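Local coordinates for acetyl-CoA acetyltransferase (Elizabethkingia anophelis NUHP1, PDB 6BN2), which probably catalyses the thiolytic cleavage of acetoacetyl-CoA and its reverse, the condensation of two acetyl-CoA molecules, as a thiolase of the acetyl-CoA C-acetyltransferase type, at residues V345-G349 against V372-N376; F320-N324 against R364-L369; S28-V32 against P208-P212; G23-G27 against N125-V129. All blocks are in the same frame, centred on the assembly; numbering follows the deposited sequence.

Contact 1 of 4, residues V345-G349 against V372-N376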
loop_
_atom_site.group_PDB
_atom_site.type_symbol
_atom_site.label_atom_id
_atom_site.label_comp_id
_atom_site.label_asym_id
_atom_site.label_seq_id
_atom_site.Cartn_x
_atom_site.Cartn_y
_atom_site.Cartn_z
ATOM N N VAL A 345 2.254 29.684 -6.173
ATOM C CA VAL A 345 2.642 28.278 -6.125
ATOM C C VAL A 345 3.796 28.120 -5.138
ATOM O O VAL A 345 4.816 28.811 -5.259
ATOM C CB VAL A 345 3.049 27.746 -7.518
ATOM C CG1 VAL A 345 3.355 26.254 -7.444
ATOM C CG2 VAL A 345 1.958 28.030 -8.567
ATOM N N ASN A 346 3.636 27.190 -4.182
ATOM C CA ASN A 346 4.668 26.847 -3.190
ATOM C C ASN A 346 5.195 28.094 -2.493
ATOM O O ASN A 346 6.404 28.350 -2.459
ATOM C CB ASN A 346 5.826 26.067 -3.828
ATOM C CG ASN A 346 5.383 24.756 -4.437
ATOM O OD1 ASN A 346 4.241 24.346 -4.279
ATOM N ND2 ASN A 346 6.298 24.088 -5.140
ATOM N N VAL A 347 4.271 28.898 -1.950
ATOM C CA VAL A 347 4.638 30.241 -1.492
ATOM C C VAL A 347 5.485 30.233 -0.224
ATOM O O VAL A 347 6.167 31.237 0.055
ATOM C CB VAL A 347 3.386 31.121 -1.311
ATOM C CG1 VAL A 347 2.606 31.217 -2.639
ATOM C CG2 VAL A 347 2.513 30.635 -0.191
ATOM N N ASN A 348 5.481 29.132 0.536
ATOM C CA ASN A 348 6.321 28.996 1.721
ATOM C C ASN A 348 7.563 28.153 1.448
ATOM O O ASN A 348 8.229 27.713 2.390
ATOM C CB ASN A 348 5.528 28.387 2.883
ATOM C CG ASN A 348 4.463 29.326 3.428
ATOM O OD1 ASN A 348 4.396 30.500 3.048
ATOM N ND2 ASN A 348 3.627 28.811 4.336
ATOM N N GLY A 349 7.887 27.923 0.183
ATOM C CA GLY A 349 8.987 27.053 -0.172
ATOM C C GLY A 349 8.485 25.676 -0.557
ATOM O O GLY A 349 7.324 25.317 -0.356
ATOM N N VAL A 372 -1.062 27.596 4.221
ATOM C CA VAL A 372 -0.931 28.676 3.241
ATOM C C VAL A 372 -2.271 29.377 3.033
ATOM O O VAL A 372 -2.350 30.614 3.009
ATOM C CB VAL A 372 -0.377 28.136 1.910
ATOM C CG1 VAL A 372 -0.636 29.149 0.785
ATOM C CG2 VAL A 372 1.119 27.805 2.015
ATOM N N LEU A 373 -3.350 28.596 2.880
ATOM C CA LEU A 373 -4.658 29.220 2.678
ATOM C C LEU A 373 -5.063 30.082 3.874
ATOM O O LEU A 373 -5.584 31.188 3.699
ATOM C CB LEU A 373 -5.721 28.156 2.392
ATOM C CG LEU A 373 -5.533 27.348 1.115
ATOM C CD1 LEU A 373 -6.629 26.271 1.079
ATOM C CD2 LEU A 373 -5.600 28.246 -0.129
ATOM N N LYS A 374 -4.834 29.603 5.096
ATOM C CA LYS A 374 -5.212 30.391 6.266
ATOM C C LYS A 374 -4.338 31.632 6.401
ATOM O O LYS A 374 -4.841 32.713 6.731
ATOM C CB LYS A 374 -5.137 29.523 7.521
ATOM C CG LYS A 374 -6.218 28.446 7.519
ATOM C CD LYS A 374 -6.194 27.578 8.764
ATOM C CE LYS A 374 -7.295 26.532 8.671
ATOM N NZ LYS A 374 -8.627 27.184 8.489
ATOM N N GLN A 375 -3.035 31.496 6.121
ATOM C CA GLN A 375 -2.115 32.630 6.225
ATOM C C GLN A 375 -2.473 33.743 5.257
ATOM O O GLN A 375 -2.177 34.919 5.517
ATOM C CB GLN A 375 -0.683 32.153 5.974
ATOM C CG GLN A 375 -0.148 31.302 7.134
ATOM C CD GLN A 375 0.968 30.359 6.733
ATOM O OE1 GLN A 375 1.516 30.447 5.636
ATOM N NE2 GLN A 375 1.300 29.432 7.629
ATOM N N ASN A 376 -3.113 33.397 4.148
ATOM C CA ASN A 376 -3.451 34.357 3.110
ATOM C C ASN A 376 -4.950 34.630 3.021
ATOM O O ASN A 376 -5.390 35.258 2.055
ATOM C CB ASN A 376 -2.895 33.853 1.775
ATOM C CG ASN A 376 -1.377 33.878 1.743
ATOM O OD1 ASN A 376 -0.782 34.922 1.475
ATOM N ND2 ASN A 376 -0.742 32.749 2.041
HETATM O O HOH W 1 1.877 31.984 3.326
#

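Contact 2 of 4, residues F320-N324 against R364-L369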
loop_
_atom_site.group_PDB
_atom_site.type_symbol
_atom_site.label_atom_id
_atom_site.label_comp_id
_atom_site.label_asym_id
_atom_site.label_seq_id
_atom_site.Cartn_x
_atom_site.Cartn_y
_atom_site.Cartn_z
ATOM N N PHE A 320 -4.286 29.332 -4.194
ATOM C CA PHE A 320 -2.912 28.910 -3.947
ATOM C C PHE A 320 -2.750 27.452 -4.317
ATOM O O PHE A 320 -3.688 26.661 -4.199
ATOM C CB PHE A 320 -2.507 29.132 -2.480
ATOM C CG PHE A 320 -2.338 30.575 -2.152
ATOM C CD1 PHE A 320 -3.405 31.322 -1.657
ATOM C CD2 PHE A 320 -1.137 31.215 -2.423
ATOM C CE1 PHE A 320 -3.261 32.695 -1.412
ATOM C CE2 PHE A 320 -0.979 32.583 -2.165
ATOM C CZ PHE A 320 -2.042 33.322 -1.663
ATOM N N PHE A 321 -1.532 27.110 -4.744
ATOM C CA PHE A 321 -1.194 25.771 -5.218
ATOM C C PHE A 321 0.013 25.248 -4.459
ATOM O O PHE A 321 0.932 26.011 -4.141
ATOM C CB PHE A 321 -0.823 25.757 -6.708
ATOM C CG PHE A 321 -1.893 26.278 -7.617
ATOM C CD1 PHE A 321 -2.027 27.646 -7.836
ATOM C CD2 PHE A 321 -2.742 25.402 -8.287
ATOM C CE1 PHE A 321 -3.003 28.142 -8.699
ATOM C CE2 PHE A 321 -3.730 25.886 -9.153
ATOM C CZ PHE A 321 -3.857 27.254 -9.359
ATOM N N GLU A 322 0.039 23.931 -4.235
ATOM C CA GLU A 322 1.247 23.241 -3.780
ATOM C C GLU A 322 1.529 22.148 -4.793
ATOM O O GLU A 322 0.769 21.180 -4.878
ATOM C CB GLU A 322 1.076 22.641 -2.384
ATOM C CG GLU A 322 1.108 23.653 -1.269
ATOM C CD GLU A 322 2.520 24.102 -0.940
ATOM O OE1 GLU A 322 2.690 25.305 -0.650
ATOM O OE2 GLU A 322 3.448 23.265 -0.957
ATOM N N PHE A 323 2.589 22.314 -5.577
ATOM C CA PHE A 323 3.071 21.296 -6.510
ATOM C C PHE A 323 4.399 20.775 -5.984
ATOM O O PHE A 323 5.345 21.557 -5.834
ATOM C CB PHE A 323 3.281 21.874 -7.910
ATOM C CG PHE A 323 2.043 21.987 -8.730
ATOM C CD1 PHE A 323 1.599 20.908 -9.480
ATOM C CD2 PHE A 323 1.363 23.188 -8.818
ATOM C CE1 PHE A 323 0.460 21.013 -10.274
ATOM C CE2 PHE A 323 0.229 23.297 -9.599
ATOM C CZ PHE A 323 -0.226 22.212 -10.325
ATOM N N ASN A 324 4.492 19.467 -5.732
ATOM C CA ASN A 324 5.724 18.986 -5.128
ATOM C C ASN A 324 6.908 19.194 -6.064
ATOM O O ASN A 324 6.824 18.937 -7.268
ATOM C CB ASN A 324 5.637 17.518 -4.741
ATOM C CG ASN A 324 6.756 17.129 -3.777
ATOM O OD1 ASN A 324 6.908 17.734 -2.706
ATOM N ND2 ASN A 324 7.551 16.139 -4.158
ATOM N N ARG A 364 2.236 15.728 3.038
ATOM C CA ARG A 364 2.890 16.906 3.604
ATOM C C ARG A 364 2.460 18.179 2.873
ATOM O O ARG A 364 2.175 19.206 3.510
ATOM C CB ARG A 364 4.409 16.701 3.547
ATOM C CG ARG A 364 5.224 17.634 4.457
ATOM C CD ARG A 364 5.331 19.055 3.882
ATOM N NE ARG A 364 6.091 19.087 2.627
ATOM C CZ ARG A 364 6.189 20.162 1.843
ATOM N NH1 ARG A 364 5.537 21.280 2.150
ATOM N NH2 ARG A 364 6.923 20.117 0.741
ATOM N N ILE A 365 2.387 18.137 1.536
ATOM C CA ILE A 365 2.018 19.358 0.818
ATOM C C ILE A 365 0.558 19.749 1.068
ATOM O O ILE A 365 0.222 20.932 0.964
ATOM C CB ILE A 365 2.316 19.250 -0.694
ATOM C CG1 ILE A 365 1.497 18.154 -1.380
ATOM C CG2 ILE A 365 3.835 19.066 -0.921
ATOM C CD1 ILE A 365 1.707 18.142 -2.925
ATOM N N ILE A 366 -0.306 18.798 1.443
ATOM C CA ILE A 366 -1.663 19.156 1.865
ATOM C C ILE A 366 -1.636 19.887 3.203
ATOM O O ILE A 366 -2.341 20.890 3.397
ATOM C CB ILE A 366 -2.547 17.900 1.948
ATOM C CG1 ILE A 366 -2.534 17.146 0.619
ATOM C CG2 ILE A 366 -3.971 18.301 2.300
ATOM C CD1 ILE A 366 -3.299 15.803 0.704
ATOM N N VAL A 367 -0.847 19.378 4.154
ATOM C CA VAL A 367 -0.673 20.048 5.447
ATOM C C VAL A 367 -0.216 21.485 5.228
ATOM O O VAL A 367 -0.786 22.439 5.781
ATOM C CB VAL A 367 0.332 19.270 6.318
ATOM C CG1 VAL A 367 0.578 20.002 7.655
ATOM C CG2 VAL A 367 -0.164 17.835 6.580
ATOM N N THR A 368 0.803 21.660 4.382
ATOM C CA THR A 368 1.317 23.000 4.125
ATOM C C THR A 368 0.278 23.869 3.423
ATOM O O THR A 368 0.103 25.036 3.788
ATOM C CB THR A 368 2.601 22.903 3.303
ATOM O OG1 THR A 368 3.577 22.196 4.076
ATOM C CG2 THR A 368 3.142 24.291 2.948
ATOM N N LEU A 369 -0.419 23.312 2.426
ATOM C CA LEU A 369 -1.447 24.068 1.701
ATOM C C LEU A 369 -2.531 24.589 2.641
ATOM O O LEU A 369 -2.967 25.737 2.513
ATOM C CB LEU A 369 -2.064 23.183 0.615
ATOM C CG LEU A 369 -3.189 23.847 -0.182
ATOM C CD1 LEU A 369 -2.644 25.024 -0.994
ATOM C CD2 LEU A 369 -3.823 22.825 -1.121
HETATM O O HOH W 2 5.840 23.053 0.018
HETATM O O HOH W 3 7.226 20.648 -2.511
#

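Contact 3 of 4, residues S28-V32 against P208-P212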
loop_
_atom_site.group_PDB
_atom_site.type_symbol
_atom_site.label_atom_id
_atom_site.label_comp_id
_atom_site.label_asym_id
_atom_site.label_seq_id
_atom_site.Cartn_x
_atom_site.Cartn_y
_atom_site.Cartn_z
ATOM N N SER A 28 19.575 14.338 10.930
ATOM C CA SER A 28 19.126 14.387 12.321
ATOM C C SER A 28 18.118 13.298 12.653
ATOM O O SER A 28 18.006 12.911 13.819
ATOM C CB SER A 28 18.522 15.756 12.637
ATOM O OG SER A 28 19.530 16.743 12.687
ATOM N N LEU A 29 17.355 12.823 11.667
ATOM C CA LEU A 29 16.362 11.777 11.894
ATOM C C LEU A 29 16.815 10.421 11.396
ATOM O O LEU A 29 16.010 9.482 11.374
ATOM C CB LEU A 29 15.035 12.145 11.222
ATOM C CG LEU A 29 14.391 13.400 11.819
ATOM C CD1 LEU A 29 13.101 13.742 11.061
ATOM C CD2 LEU A 29 14.136 13.251 13.342
ATOM N N SER A 30 18.089 10.280 11.023
ATOM C CA SER A 30 18.501 9.031 10.398
ATOM C C SER A 30 18.421 7.844 11.352
ATOM O O SER A 30 18.360 6.698 10.887
ATOM C CB SER A 30 19.915 9.170 9.838
ATOM O OG SER A 30 20.845 9.450 10.862
ATOM N N GLY A 31 18.400 8.088 12.661
ATOM C CA GLY A 31 18.240 7.034 13.647
ATOM C C GLY A 31 16.827 6.817 14.150
ATOM O O GLY A 31 16.635 6.027 15.084
ATOM N N VAL A 32 15.837 7.489 13.571
ATOM C CA VAL A 32 14.445 7.398 13.990
ATOM C C VAL A 32 13.681 6.693 12.870
ATOM O O VAL A 32 13.464 7.288 11.805
ATOM C CB VAL A 32 13.851 8.781 14.285
ATOM C CG1 VAL A 32 12.420 8.654 14.769
ATOM C CG2 VAL A 32 14.726 9.526 15.309
ATOM N N PRO A 208 7.400 18.460 16.775
ATOM C CA PRO A 208 8.813 18.094 16.915
ATOM C C PRO A 208 8.996 16.610 17.187
ATOM O O PRO A 208 8.091 15.909 17.651
ATOM C CB PRO A 208 9.266 18.916 18.119
ATOM C CG PRO A 208 7.984 19.052 18.949
ATOM C CD PRO A 208 6.896 19.243 17.918
ATOM N N VAL A 209 10.217 16.150 16.921
ATOM C CA VAL A 209 10.627 14.774 17.176
ATOM C C VAL A 209 11.660 14.793 18.285
ATOM O O VAL A 209 12.679 15.480 18.167
ATOM C CB VAL A 209 11.223 14.113 15.921
ATOM C CG1 VAL A 209 11.644 12.678 16.238
ATOM C CG2 VAL A 209 10.240 14.163 14.763
ATOM N N SER A 210 11.414 14.027 19.341
ATOM C CA SER A 210 12.384 13.872 20.415
ATOM C C SER A 210 13.261 12.670 20.094
ATOM O O SER A 210 12.747 11.584 19.810
ATOM C CB SER A 210 11.675 13.687 21.756
ATOM O OG SER A 210 12.609 13.497 22.798
ATOM N N ILE A 211 14.575 12.867 20.121
ATOM C CA ILE A 211 15.532 11.863 19.674
ATOM C C ILE A 211 16.311 11.369 20.891
ATOM O O ILE A 211 17.130 12.116 21.448
ATOM C CB ILE A 211 16.466 12.425 18.596
ATOM C CG1 ILE A 211 15.644 12.872 17.384
ATOM C CG2 ILE A 211 17.497 11.381 18.191
ATOM C CD1 ILE A 211 16.356 13.836 16.493
ATOM N N PRO A 212 16.102 10.128 21.332
ATOM C CA PRO A 212 16.824 9.632 22.509
ATOM C C PRO A 212 18.322 9.603 22.258
ATOM O O PRO A 212 18.783 9.312 21.151
ATOM C CB PRO A 212 16.255 8.223 22.705
ATOM C CG PRO A 212 15.777 7.819 21.341
ATOM C CD PRO A 212 15.255 9.088 20.722
#

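Contact 4 of 4, residues G23-G27 against N125-V129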
loop_
_atom_site.group_PDB
_atom_site.type_symbol
_atom_site.label_atom_id
_atom_site.label_comp_id
_atom_site.label_asym_id
_atom_site.label_seq_id
_atom_site.Cartn_x
_atom_site.Cartn_y
_atom_site.Cartn_z
ATOM N N GLY A 23 14.251 15.706 8.049
ATOM C CA GLY A 23 15.677 15.544 8.240
ATOM C C GLY A 23 16.390 15.290 6.920
ATOM O O GLY A 23 15.814 14.765 5.962
ATOM N N SER A 24 17.654 15.677 6.882
ATOM C CA SER A 24 18.505 15.453 5.723
ATOM C C SER A 24 18.952 13.997 5.680
ATOM O O SER A 24 18.909 13.283 6.683
ATOM C CB SER A 24 19.734 16.371 5.760
ATOM O OG SER A 24 19.360 17.733 5.667
ATOM N N PHE A 25 19.411 13.575 4.506
ATOM C CA PHE A 25 19.875 12.201 4.318
ATOM C C PHE A 25 21.046 11.930 5.258
ATOM O O PHE A 25 22.025 12.687 5.277
ATOM C CB PHE A 25 20.295 12.009 2.860
ATOM C CG PHE A 25 20.533 10.571 2.459
ATOM C CD1 PHE A 25 21.739 10.192 1.898
ATOM C CD2 PHE A 25 19.539 9.613 2.624
ATOM C CE1 PHE A 25 21.947 8.870 1.508
ATOM C CE2 PHE A 25 19.753 8.299 2.240
ATOM C CZ PHE A 25 20.960 7.935 1.684
ATOM N N MET A 26 20.947 10.832 6.027
ATOM C CA MET A 26 21.903 10.475 7.077
ATOM C C MET A 26 22.035 11.575 8.129
ATOM O O MET A 26 23.068 11.660 8.821
ATOM C CB MET A 26 23.278 10.132 6.490
ATOM C CG MET A 26 23.214 9.211 5.287
ATOM S SD MET A 26 22.456 7.627 5.614
ATOM C CE MET A 26 23.580 6.945 6.821
ATOM N N GLY A 27 21.000 12.394 8.278
ATOM C CA GLY A 27 21.007 13.561 9.154
ATOM C C GLY A 27 20.304 13.315 10.470
ATOM O O GLY A 27 20.396 12.227 11.054
ATOM N N ASN A 125 11.744 6.931 5.922
ATOM C CA ASN A 125 13.103 7.192 6.385
ATOM C C ASN A 125 14.025 6.669 5.292
ATOM O O ASN A 125 14.304 5.468 5.214
ATOM C CB ASN A 125 13.387 6.555 7.738
ATOM C CG ASN A 125 14.727 6.990 8.270
ATOM O OD1 ASN A 125 15.715 6.892 7.558
ATOM N ND2 ASN A 125 14.760 7.543 9.488
ATOM N N MET A 126 14.462 7.578 4.425
ATOM C CA MET A 126 15.296 7.165 3.310
ATOM C C MET A 126 16.689 6.782 3.787
ATOM O O MET A 126 17.320 5.910 3.180
ATOM C CB MET A 126 15.302 8.280 2.270
ATOM C CG MET A 126 13.867 8.515 1.779
ATOM S SD MET A 126 13.662 9.748 0.471
ATOM C CE MET A 126 14.332 8.886 -0.965
ATOM N N SER A 127 17.140 7.366 4.910
ATOM C CA SER A 127 18.440 7.015 5.487
ATOM C C SER A 127 18.523 5.538 5.861
ATOM O O SER A 127 19.616 4.956 5.855
ATOM C CB SER A 127 18.705 7.858 6.736
ATOM O OG SER A 127 18.688 9.245 6.457
ATOM N N GLN A 128 17.402 4.932 6.236
ATOM C CA GLN A 128 17.391 3.563 6.751
ATOM C C GLN A 128 17.027 2.520 5.699
ATOM O O GLN A 128 16.901 1.334 6.039
ATOM C CB GLN A 128 16.449 3.455 7.954
ATOM C CG GLN A 128 16.990 4.183 9.212
ATOM C CD GLN A 128 16.193 3.851 10.475
ATOM O OE1 GLN A 128 15.241 3.066 10.442
ATOM N NE2 GLN A 128 16.575 4.471 11.594
ATOM N N VAL A 129 16.904 2.905 4.435
ATOM C CA VAL A 129 16.526 1.905 3.423
ATOM C C VAL A 129 17.697 0.956 3.214
ATOM O O VAL A 129 18.833 1.421 3.057
ATOM C CB VAL A 129 16.133 2.591 2.112
ATOM C CG1 VAL A 129 15.833 1.551 1.019
ATOM C CG2 VAL A 129 14.903 3.471 2.345
#

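Contact 1 of 4, residues V345-G349 against V372-N376
Asn-348 and Gln-375 meet through their side-chain amides, which approach from opposite directions and lie nearly coplanar, 28° apart. ND2 of Asn-348 gives an almost straight hydrogen bond to OE1 of Gln-375, 3.0 Å long with an N-H...O angle of 176°; it lies in the carbonyl plane and uses a lone pair of that oxygen. A water closes the arrangement by donating to OD1 of Asn-348 and to OE1 of Gln-375, and it accepts from ND2 of Asn-376 at 3.0 Å. OE1 of Gln-375 is thus gripped by two donors, one from the protein and one from solvent. Next to these amides the contact is aliphatic: CG2 of Val-347 packs on CG1 of Val-372 at 3.6 Å, while CG2 of Val-372 lies against ND2 of Asn-348. With CG1 of Val-347 anti to the carbonyl carbon (chi1 -58°), CG2 falls between the backbone N and the carbonyl carbon and meets Val-372.

In the second shell, the far end of the Gln-375 amide is held by NE2 bonding to the carbonyl of Lys-201. Asn-376, the first residue to leave helical geometry, turns its ND2 back to Val-372 O at 2.8 Å. Asn-346 to Gly-349 form a type I beta turn, closed by Gly-349 N to Asn-346 O, which presents Val-347 and Asn-348 side by side. The turn, lying between helices 328-338 and 351-354, thereby rests on the C-terminal end of helix 358-375; the backbone of Asn-346 is hydrogen-bonded to Phe-321 of strand 320-323, whose Phe-320 packs on Val-347, Val-372 and Asn-376.

Contact 2 of 4, residues F320-N324 against R364-L369
Glu-322 lies over the helix with its aliphatic part pressed against Ile-365 and Leu-369, its side chain running opposite to each of theirs. Its CG is 3.7 Å from CB of Leu-369 and 3.6 Å from the carbonyl O of Ile-365. A bend at chi2 (-78°) then carries the carboxylate across Thr-368 at about a right angle, where OE1 rests 3.8 Å from the methyl CG2. Further along the strand, OD1 of Asn-324 meets CG2 of Ile-365, and at the other end CD1 of Leu-369 reaches Phe-320 O.

Here strand 320-323 of the C-terminal half packs on helix 358-375, which, as in other thiolases, belongs to the helical layer between the two sheets; strand and helix run nearly antiparallel, at 159°, with axes 8.5 Å apart. Asn-324 follows directly on the strand, and its side chain lies beside His-356, predicted to be a proton acceptor of the active site.

OE2 of Glu-322 stands 4.2 Å from NH1 of Arg-364 and well out of the guanidinium plane, so any attraction is probably one of charge only; a water accepts from NH1 and lies 2.6 Å from OE2 of Glu-322. The guanidinium is fixed at its edge by NH1 bonding in plane to Thr-368 OG1, 2.9 Å away, a hydroxyl that also pairs with Glu-205, while CG2 of Ile-365 lies over one face, offset toward the rim. A second water donates to OD1 of Asn-324 and accepts only a weak bond from NH2 of Arg-364.

Contact 3 of 4, residues S28-V32 against P208-P212
Ile-211 reaches from its strand into the hollow of the 28-32 loop, its CD1 stopping 3.3 Å from the carbonyl O of Ser-28 and 3.9 Å from CD2 of Leu-29. With CG1 beside the backbone N (chi1 -60°) and the chain extended beyond it, the isoleucine points its tip at the loop. CG1 of the same side chain takes CG2 of Val-32 at 4.0 Å, crossing it at about a right angle, as it does Leu-29.

The matching bump from the loop is CD2 of Leu-29, which fits between Val-209 and Ile-211: besides its contact with CD1 of the isoleucine, it touches CG1 of Val-209 at 3.9 Å. The two strand residues alternate with Ser-210, whose CB points away, so both present their side chains on one side. CG1 of Val-32 approaches CG1 of Val-209 more loosely, at 4.4 Å. Leu-29 and Val-32 are the two ends of a type I beta turn, closed by Val-32 N to Leu-29 O at 3.0 Å.

Strand 209-211 pairs with strand 219-221 in a small antiparallel hairpin. Phe-221 of that partner strand touches Leu-29 and Ile-211, and Leu-37 of helix 34-48 packs against Leu-29, Val-32 and Val-209, so the hairpin lies against the loop joining strand 12-24 to this helix.

Contact 4 of 4, residues G23-G27 against N125-V129
The Phe-25 ring turns its edge to the backbone of the 125-129 loop, its CE2 lying 3.5 Å from the carbonyl O of Met-126, which is near the plane of the ring. The same carbon is 3.7 Å from CA of Ser-127, approached obliquely. In one of its two modelled conformers, Met-26 brings CG over one face of the ring, 3.8 Å above the plane and offset toward the rim. The ring gets there because CG of Phe-25 is anti to the backbone N (chi1 -168°).

Beside the ring, Ser-127 holds the turn by its hydroxyl: Met-26 N donates to OG at 2.8 Å, with an N-H...O angle of 152°. Besides accepting from this backbone N-H, the hydroxyl is hydrogen-bonded to the carboxylate of Asp-259. The sulfur SD of Met-26, in the same conformer, folds back through bends at chi2 and chi3 to rest 3.9 Å from CB of Ser-127. The N-H given to Ser-127 comes from one of the two central residues of the turn, whose ends are joined by Gly-27 N to Ser-24 O at 2.8 Å.

Leu-150 of helix 149-155 packs against Phe-25 and Met-126, and Arg-136 of the second subunit touches Phe-25 and bonds to Val-129 O, placing the contact at the subunit interface. The arrangement is a type II beta turn, Ser-24 to Gly-27, at the end of strand 12-24, docked on the loop after strand 117-125 of the thiolase N-terminal domain; Met-126 lies about 6 Å from the predicted catalytic His-356, side chain to side chain.

The four contacts form two pairs, one in each thiolase family domain. Contacts 3 and 4, centres 11 Å apart, lie in the N-terminal domain and touch through bonds from Asn-125 to Val-32 and from Gln-128 to Ser-30. Contacts 1 and 2, centres 8 Å apart, share helix 358-375 in the C-terminal domain, where Asn-346 bonds to strand 320-323. Within each pair the segments alternate along the chain, and the N-terminal pair closes before the C-terminal pair opens. Contacts 2 and 4, with centres about 22 Å apart, lie in the two halves of the layered fold, and both approach His-356, consistent with an active site lined by both domains.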